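Local atomic coordinates of uncharacterized protein (Mycobacterium avium subsp. paratuberculosis, PDB entry 4R9Z), a protein that probably hydrolyses fatty acyl-CoA thioesters to free fatty acid and coenzyme A. Residues L15-Q29 with H41-T53. Sequence-based numbering, arbitrary orientation.
Sequences LELERVGQWRFVGQQ and HISAQALLAASRT
Q45 reaches from helix 41-52 toward the strand 24-27 end of segment 15-29, its aliphatic and amide parts meeting different kinds of partner. CB meets L17 CD2 alone, whereas CG touches two methyls, L17 CD2 and L15 CD2. The chain runs extended beyond CG (chi2 -177°), which carries the amide past them to the backbone beyond G27. There Q45 NE2 donates to Q28 O at 3.0 Å, from above the carbonyl plane, and also to T14 O. Q45 OE1 takes an in-plane lone-pair bond of 2.9 Å from Q29 NE2, the two amides standing 82° apart. Glutamine suits this place because one buried group both gives and accepts. Q29 NE2 also donates to G27 O, so Q29 joins strand end and helix. The edge of the H41 ring faces Q29 OE1 and Q28 O without a hydrogen bond to either, while H41 ND1 is bonded to Y197 OH.

In a hot-dog fold a long helix is wrapped by an antiparallel sheet; here helix 39-52 is that helix in the N-terminal of two such units, and the hairpin of strands 18-19 and 24-27 flanks it at the sheet margin, strand 24-27 pairing with strand 76-85.

Farther along, L17 CD1 packs on A49 CB (3.9 Å), whose small methyl lets F25 approach as well. Phenylalanine suits its place because its flat, apolar ring can lie against guanidinium faces, CE2 over that of R52 and CZ over that of R19. The edge N-H groups of R52 can still bond: in its guanidinium plane R52 NH1 makes a nearly straight bond to L17 O (2.8 Å).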
ATOM      1  N   LEU B  15      12.978  -2.261  20.002  1.00 47.59           N
ATOM      2  CA  LEU B  15      11.734  -1.597  19.644  1.00 41.50           C
ATOM      3  C   LEU B  15      11.408  -0.447  20.590  1.00 50.12           C
ATOM      4  O   LEU B  15      10.583   0.406  20.271  1.00 60.39           O
ATOM      5  CB  LEU B  15      10.581  -2.595  19.609  1.00 37.30           C
ATOM      6  CG  LEU B  15      10.728  -3.637  18.496  1.00 45.62           C
ATOM      7  CD1 LEU B  15       9.473  -4.478  18.363  1.00 43.94           C
ATOM      8  CD2 LEU B  15      11.074  -2.964  17.177  1.00 41.04           C
ATOM      9  N   GLU B  16      12.044  -0.423  21.758  1.00 49.42           N
ATOM     10  CA  GLU B  16      11.906   0.729  22.643  1.00 50.47           C
ATOM     11  C   GLU B  16      12.862   1.822  22.202  1.00 45.82           C
ATOM     12  O   GLU B  16      14.018   1.866  22.624  1.00 45.68           O
ATOM     13  CB  GLU B  16      12.154   0.352  24.100  1.00 54.09           C
ATOM     14  CG  GLU B  16      10.916  -0.183  24.808  1.00 58.10           C
ATOM     15  CD  GLU B  16       9.720   0.742  24.674  1.00 60.55           C
ATOM     16  OE1 GLU B  16       9.768   1.865  25.222  1.00 55.44           O
ATOM     17  OE2 GLU B  16       8.731   0.346  24.018  1.00 61.08           O
ATOM     18  N   LEU B  17      12.363   2.709  21.349  1.00 40.64           N
ATOM     19  CA  LEU B  17      13.188   3.740  20.746  1.00 38.69           C
ATOM     20  C   LEU B  17      13.591   4.778  21.769  1.00 34.67           C
ATOM     21  O   LEU B  17      12.859   5.031  22.723  1.00 37.15           O
ATOM     22  CB  LEU B  17      12.435   4.417  19.607  1.00 41.29           C
ATOM     23  CG  LEU B  17      11.784   3.477  18.599  1.00 39.90           C
ATOM     24  CD1 LEU B  17      11.011   4.273  17.565  1.00 34.16           C
ATOM     25  CD2 LEU B  17      12.840   2.610  17.944  1.00 39.81           C
ATOM     26  N   GLU B  18      14.755   5.384  21.563  1.00 37.35           N
ATOM     27  CA  GLU B  18      15.165   6.520  22.371  1.00 32.20           C
ATOM     28  C   GLU B  18      14.691   7.806  21.719  1.00 39.81           C
ATOM     29  O   GLU B  18      15.037   8.094  20.574  1.00 44.63           O
ATOM     30  CB  GLU B  18      16.681   6.560  22.555  1.00 39.03           C
ATOM     31  CG  GLU B  18      17.132   7.516  23.651  1.00 38.89           C
ATOM     32  CD  GLU B  18      18.577   7.945  23.493  1.00 57.47           C
ATOM     33  OE1 GLU B  18      19.240   7.467  22.546  1.00 64.29           O
ATOM     34  OE2 GLU B  18      19.050   8.754  24.319  1.00 61.98           O
ATOM     35  N   ARG B  19      13.891   8.574  22.442  1.00 34.79           N
ATOM     36  CA  ARG B  19      13.466   9.866  21.946  1.00 28.53           C
ATOM     37  C   ARG B  19      14.583  10.892  22.132  1.00 36.09           C
ATOM     38  O   ARG B  19      15.123  11.038  23.227  1.00 39.71           O
ATOM     39  CB  ARG B  19      12.198  10.326  22.655  1.00 27.87           C
ATOM     40  CG  ARG B  19      11.650  11.598  22.070  1.00 29.87           C
ATOM     41  CD  ARG B  19      10.523  12.166  22.891  1.00 29.20           C
ATOM     42  NE  ARG B  19       9.257  11.463  22.714  1.00 29.13           N
ATOM     43  CZ  ARG B  19       8.320  11.829  21.844  1.00 31.49           C
ATOM     44  NH1 ARG B  19       8.520  12.879  21.058  1.00 21.82           N
ATOM     45  NH2 ARG B  19       7.189  11.141  21.756  1.00 29.26           N
ATOM     46  N   VAL B  20      14.941  11.585  21.055  1.00 33.33           N
ATOM     47  CA  VAL B  20      15.954  12.632  21.118  1.00 28.22           C
ATOM     48  C   VAL B  20      15.374  13.980  20.707  1.00 25.85           C
ATOM     49  O   VAL B  20      16.102  14.957  20.552  1.00 35.66           O
ATOM     50  CB  VAL B  20      17.172  12.309  20.223  1.00 26.68           C
ATOM     51  CG1 VAL B  20      17.876  11.063  20.723  1.00 24.81           C
ATOM     52  CG2 VAL B  20      16.747  12.137  18.778  1.00 24.33           C
ATOM     53  N   GLY B  21      14.061  14.033  20.523  1.00 30.21           N
ATOM     54  CA  GLY B  21      13.407  15.281  20.177  1.00 29.06           C
ATOM     55  C   GLY B  21      11.900  15.165  20.156  1.00 29.62           C
ATOM     56  O   GLY B  21      11.346  14.116  20.458  1.00 38.41           O
ATOM     57  N   GLN B  22      11.225  16.258  19.833  1.00 32.26           N
ATOM     58  CA  GLN B  22       9.778  16.223  19.726  1.00 25.19           C
ATOM     59  C   GLN B  22       9.354  15.315  18.572  1.00 33.85           C
ATOM     60  O   GLN B  22       8.315  14.658  18.634  1.00 38.12           O
ATOM     61  CB  GLN B  22       9.222  17.640  19.548  1.00 22.76           C
ATOM     62  CG  GLN B  22       7.708  17.714  19.408  1.00 20.78           C
ATOM     63  CD  GLN B  22       6.971  17.356  20.685  1.00 24.87           C
ATOM     64  OE1 GLN B  22       7.582  17.011  21.695  1.00 28.01           O
ATOM     65  NE2 GLN B  22       5.643  17.434  20.642  1.00 24.54           N
ATOM     66  N   TRP B  23      10.180  15.254  17.533  1.00 26.27           N
ATOM     67  CA  TRP B  23       9.851  14.461  16.359  1.00 26.23           C
ATOM     68  C   TRP B  23      10.999  13.547  15.944  1.00 35.22           C
ATOM     69  O   TRP B  23      11.115  13.178  14.774  1.00 29.72           O
ATOM     70  CB  TRP B  23       9.479  15.373  15.191  1.00 27.55           C
ATOM     71  CG  TRP B  23       8.338  16.286  15.469  1.00 24.47           C
ATOM     72  CD1 TRP B  23       8.409  17.588  15.845  1.00 22.33           C
ATOM     73  CD2 TRP B  23       6.946  15.963  15.400  1.00 30.77           C
ATOM     74  NE1 TRP B  23       7.150  18.104  16.011  1.00 25.28           N
ATOM     75  CE2 TRP B  23       6.230  17.123  15.747  1.00 24.62           C
ATOM     76  CE3 TRP B  23       6.232  14.802  15.078  1.00 32.11           C
ATOM     77  CZ2 TRP B  23       4.838  17.163  15.783  1.00 28.41           C
ATOM     78  CZ3 TRP B  23       4.848  14.842  15.112  1.00 29.54           C
ATOM     79  CH2 TRP B  23       4.167  16.016  15.463  1.00 28.22           C
ATOM     80  N   ARG B  24      11.835  13.156  16.898  1.00 27.88           N
ATOM     81  CA  ARG B  24      13.053  12.449  16.538  1.00 28.00           C
ATOM     82  C   ARG B  24      13.380  11.351  17.530  1.00 33.86           C
ATOM     83  O   ARG B  24      13.256  11.528  18.741  1.00 37.39           O
ATOM     84  CB  ARG B  24      14.220  13.428  16.416  1.00 31.70           C
ATOM     85  CG  ARG B  24      14.133  14.301  15.173  1.00 33.39           C
ATOM     86  CD  ARG B  24      15.403  15.067  14.915  1.00 40.32           C
ATOM     87  NE  ARG B  24      15.193  16.108  13.913  1.00 60.36           N
ATOM     88  CZ  ARG B  24      15.410  15.954  12.612  1.00 52.41           C
ATOM     89  NH1 ARG B  24      15.851  14.796  12.139  1.00 44.15           N
ATOM     90  NH2 ARG B  24      15.187  16.965  11.783  1.00 45.19           N
ATOM     91  N   PHE B  25      13.763  10.204  16.983  1.00 31.35           N
ATOM     92  CA  PHE B  25      14.027   8.997  17.752  1.00 33.77           C
ATOM     93  C   PHE B  25      15.263   8.307  17.199  1.00 40.73           C
ATOM     94  O   PHE B  25      15.621   8.489  16.034  1.00 44.86           O
ATOM     95  CB  PHE B  25      12.836   8.034  17.708  1.00 32.21           C
ATOM     96  CG  PHE B  25      11.532   8.653  18.118  1.00 33.79           C
ATOM     97  CD1 PHE B  25      10.764   9.354  17.199  1.00 30.51           C
ATOM     98  CD2 PHE B  25      11.061   8.517  19.411  1.00 31.40           C
ATOM     99  CE1 PHE B  25       9.564   9.924  17.568  1.00 31.57           C
ATOM    100  CE2 PHE B  25       9.857   9.082  19.786  1.00 34.72           C
ATOM    101  CZ  PHE B  25       9.107   9.787  18.864  1.00 28.59           C
ATOM    102  N   VAL B  26      15.900   7.494  18.029  1.00 32.45           N
ATOM    103  CA  VAL B  26      16.989   6.654  17.561  1.00 32.60           C
ATOM    104  C   VAL B  26      16.641   5.209  17.882  1.00 36.27           C
ATOM    105  O   VAL B  26      16.175   4.897  18.978  1.00 43.43           O
ATOM    106  CB  VAL B  26      18.341   7.044  18.210  1.00 31.81           C
ATOM    107  CG1 VAL B  26      19.489   6.265  17.585  1.00 32.81           C
ATOM    108  CG2 VAL B  26      18.581   8.543  18.082  1.00 31.72           C
ATOM    109  N   GLY B  27      16.832   4.335  16.902  1.00 31.83           N
ATOM    110  CA  GLY B  27      16.493   2.935  17.060  1.00 34.35           C
ATOM    111  C   GLY B  27      17.715   2.051  16.959  1.00 42.25           C
ATOM    112  O   GLY B  27      18.489   2.140  16.004  1.00 45.74           O
ATOM    113  N   GLN B  28      17.906   1.200  17.957  1.00 41.92           N
ATOM    114  CA  GLN B  28      19.082   0.352  17.977  1.00 47.60           C
ATOM    115  C   GLN B  28      18.858  -0.841  17.070  1.00 47.17           C
ATOM    116  O   GLN B  28      17.759  -1.391  17.006  1.00 47.69           O
ATOM    117  CB  GLN B  28      19.420  -0.103  19.401  1.00 44.45           C
ATOM    118  CG  GLN B  28      19.995   0.999  20.279  1.00 36.39           C
ATOM    119  CD  GLN B  28      21.114   1.773  19.603  1.00 41.46           C
ATOM    120  OE1 GLN B  28      21.939   1.207  18.885  1.00 54.49           O
ATOM    121  NE2 GLN B  28      21.138   3.082  19.824  1.00 53.01           N
ATOM    122  N   GLN B  29      19.907  -1.237  16.364  1.00 47.49           N
ATOM    123  CA  GLN B  29      19.796  -2.339  15.432  1.00 50.80           C
ATOM    124  C   GLN B  29      20.432  -3.564  16.055  1.00 53.63           C
ATOM    125  O   GLN B  29      21.292  -3.453  16.930  1.00 53.69           O
ATOM    126  CB  GLN B  29      20.469  -1.998  14.102  1.00 45.01           C
ATOM    127  CG  GLN B  29      19.904  -0.762  13.433  1.00 48.22           C
ATOM    128  CD  GLN B  29      18.395  -0.820  13.296  1.00 49.76           C
ATOM    129  OE1 GLN B  29      17.849  -1.785  12.767  1.00 44.23           O
ATOM    130  NE2 GLN B  29      17.713   0.216  13.776  1.00 48.16           N
ATOM    131  N   HIS B  41      11.949  -5.088  10.561  1.00 36.75           N
ATOM    132  CA  HIS B  41      12.485  -4.512  11.782  1.00 36.69           C
ATOM    133  C   HIS B  41      12.493  -2.985  11.749  1.00 38.23           C
ATOM    134  O   HIS B  41      12.023  -2.333  12.682  1.00 43.72           O
ATOM    135  CB  HIS B  41      13.904  -5.027  12.029  1.00 33.51           C
ATOM    136  CG  HIS B  41      14.573  -4.405  13.213  1.00 32.62           C
ATOM    137  ND1 HIS B  41      14.312  -4.793  14.509  1.00 38.13           N
ATOM    138  CD2 HIS B  41      15.496  -3.416  13.295  1.00 36.66           C
ATOM    139  CE1 HIS B  41      15.045  -4.070  15.339  1.00 42.76           C
ATOM    140  NE2 HIS B  41      15.774  -3.230  14.627  1.00 44.88           N
ATOM    141  N   ILE B  42      13.021  -2.421  10.668  1.00 30.43           N
ATOM    142  CA  ILE B  42      13.152  -0.979  10.567  1.00 28.16           C
ATOM    143  C   ILE B  42      11.783  -0.329  10.374  1.00 32.57           C
ATOM    144  O   ILE B  42      11.560   0.786  10.841  1.00 37.14           O
ATOM    145  CB  ILE B  42      14.122  -0.571   9.430  1.00 37.00           C
ATOM    146  CG1 ILE B  42      14.540   0.893   9.580  1.00 35.65           C
ATOM    147  CG2 ILE B  42      13.524  -0.826   8.060  1.00 30.53           C
ATOM    148  CD1 ILE B  42      15.783   1.249   8.805  1.00 31.29           C
ATOM    149  N   SER B  43      10.867  -1.025   9.707  1.00 29.63           N
ATOM    150  CA  SER B  43       9.528  -0.486   9.493  1.00 29.93           C
ATOM    151  C   SER B  43       8.703  -0.560  10.776  1.00 31.88           C
ATOM    152  O   SER B  43       7.816   0.260  11.002  1.00 32.53           O
ATOM    153  CB  SER B  43       8.806  -1.222   8.362  1.00 32.57           C
ATOM    154  OG  SER B  43       8.399  -2.518   8.760  1.00 39.70           O
ATOM    155  N   ALA B  44       8.986  -1.557  11.606  1.00 32.84           N
ATOM    156  CA  ALA B  44       8.323  -1.681  12.899  1.00 38.14           C
ATOM    157  C   ALA B  44       8.749  -0.554  13.832  1.00 32.58           C
ATOM    158  O   ALA B  44       7.930   0.006  14.562  1.00 29.79           O
ATOM    159  CB  ALA B  44       8.626  -3.028  13.529  1.00 40.42           C
ATOM    160  N   GLN B  45      10.039  -0.240  13.807  1.00 25.07           N
ATOM    161  CA  GLN B  45      10.575   0.863  14.592  1.00 31.51           C
ATOM    162  C   GLN B  45       9.991   2.192  14.128  1.00 31.86           C
ATOM    163  O   GLN B  45       9.597   3.029  14.940  1.00 32.42           O
ATOM    164  CB  GLN B  45      12.103   0.892  14.506  1.00 37.61           C
ATOM    165  CG  GLN B  45      12.797  -0.141  15.381  1.00 32.21           C
ATOM    166  CD  GLN B  45      14.309  -0.036  15.327  1.00 42.19           C
ATOM    167  OE1 GLN B  45      14.886   0.337  14.302  1.00 38.50           O
ATOM    168  NE2 GLN B  45      14.961  -0.377  16.432  1.00 42.17           N
ATOM    169  N   ALA B  46       9.936   2.376  12.813  1.00 31.87           N
ATOM    170  CA  ALA B  46       9.407   3.601  12.230  1.00 27.56           C
ATOM    171  C   ALA B  46       7.930   3.782  12.574  1.00 31.41           C
ATOM    172  O   ALA B  46       7.460   4.904  12.756  1.00 35.24           O
ATOM    173  CB  ALA B  46       9.604   3.596  10.730  1.00 26.07           C
ATOM    174  N   LEU B  47       7.208   2.671  12.674  1.00 27.99           N
ATOM    175  CA  LEU B  47       5.797   2.711  13.019  1.00 26.36           C
ATOM    176  C   LEU B  47       5.619   3.125  14.466  1.00 27.31           C
ATOM    177  O   LEU B  47       4.694   3.860  14.800  1.00 30.36           O
ATOM    178  CB  LEU B  47       5.135   1.356  12.784  1.00 25.99           C
ATOM    179  CG  LEU B  47       3.645   1.335  13.147  1.00 30.98           C
ATOM    180  CD1 LEU B  47       2.847   2.306  12.279  1.00 25.14           C
ATOM    181  CD2 LEU B  47       3.065  -0.080  13.083  1.00 23.39           C
ATOM    182  N   LEU B  48       6.515   2.654  15.325  1.00 28.90           N
ATOM    183  CA  LEU B  48       6.484   3.050  16.726  1.00 41.15           C
ATOM    184  C   LEU B  48       6.827   4.525  16.862  1.00 34.30           C
ATOM    185  O   LEU B  48       6.253   5.233  17.690  1.00 27.95           O
ATOM    186  CB  LEU B  48       7.445   2.199  17.557  1.00 32.31           C
ATOM    187  CG  LEU B  48       6.930   0.783  17.812  1.00 32.49           C
ATOM    188  CD1 LEU B  48       8.024  -0.120  18.358  1.00 36.57           C
ATOM    189  CD2 LEU B  48       5.740   0.837  18.753  1.00 23.58           C
ATOM    190  N   ALA B  49       7.758   4.980  16.033  1.00 30.52           N
ATOM    191  CA  ALA B  49       8.135   6.379  16.027  1.00 24.69           C
ATOM    192  C   ALA B  49       6.912   7.244  15.771  1.00 29.42           C
ATOM    193  O   ALA B  49       6.573   8.104  16.577  1.00 32.67           O
ATOM    194  CB  ALA B  49       9.194   6.634  14.979  1.00 26.84           C
ATOM    195  N   ALA B  50       6.215   6.955  14.679  1.00 28.87           N
ATOM    196  CA  ALA B  50       5.006   7.678  14.322  1.00 26.82           C
ATOM    197  C   ALA B  50       3.955   7.587  15.425  1.00 28.24           C
ATOM    198  O   ALA B  50       3.362   8.592  15.812  1.00 25.73           O
ATOM    199  CB  ALA B  50       4.444   7.146  13.010  1.00 27.03           C
ATOM    200  N   SER B  51       3.739   6.376  15.926  1.00 31.31           N
ATOM    201  CA  SER B  51       2.716   6.119  16.934  1.00 29.65           C
ATOM    202  C   SER B  51       2.919   6.933  18.208  1.00 27.61           C
ATOM    203  O   SER B  51       1.953   7.400  18.806  1.00 27.32           O
ATOM    204  CB  SER B  51       2.682   4.633  17.278  1.00 30.04           C
ATOM    205  OG  SER B  51       2.504   3.851  16.113  1.00 36.35           O
ATOM    206  N   ARG B  52       4.172   7.079  18.630  1.00 33.32           N
ATOM    207  CA  ARG B  52       4.502   7.843  19.832  1.00 30.89           C
ATOM    208  C   ARG B  52       4.301   9.351  19.675  1.00 28.54           C
ATOM    209  O   ARG B  52       4.249  10.074  20.668  1.00 36.99           O
ATOM    210  CB  ARG B  52       5.945   7.556  20.256  1.00 28.71           C
ATOM    211  CG  ARG B  52       6.127   6.154  20.812  1.00 30.86           C
ATOM    212  CD  ARG B  52       7.581   5.815  21.090  1.00 25.13           C
ATOM    213  NE  ARG B  52       8.159   6.640  22.143  1.00 28.86           N
ATOM    214  CZ  ARG B  52       9.395   6.489  22.605  1.00 25.31           C
ATOM    215  NH1 ARG B  52      10.179   5.544  22.108  1.00 30.43           N
ATOM    216  NH2 ARG B  52       9.846   7.282  23.562  1.00 31.80           N
ATOM    217  N   THR B  53       4.192   9.819  18.433  1.00 28.91           N
ATOM    218  CA  THR B  53       3.878  11.222  18.164  1.00 24.79           C
ATOM    219  C   THR B  53       2.387  11.406  17.918  1.00 28.63           C
ATOM    220  O   THR B  53       1.942  12.504  17.598  1.00 27.30           O
ATOM    221  CB  THR B  53       4.634  11.779  16.944  1.00 30.19           C
ATOM    222  OG1 THR B  53       4.096  11.228  15.733  1.00 26.73           O
ATOM    223  CG2 THR B  53       6.133  11.509  17.057  1.00 23.92           C
TER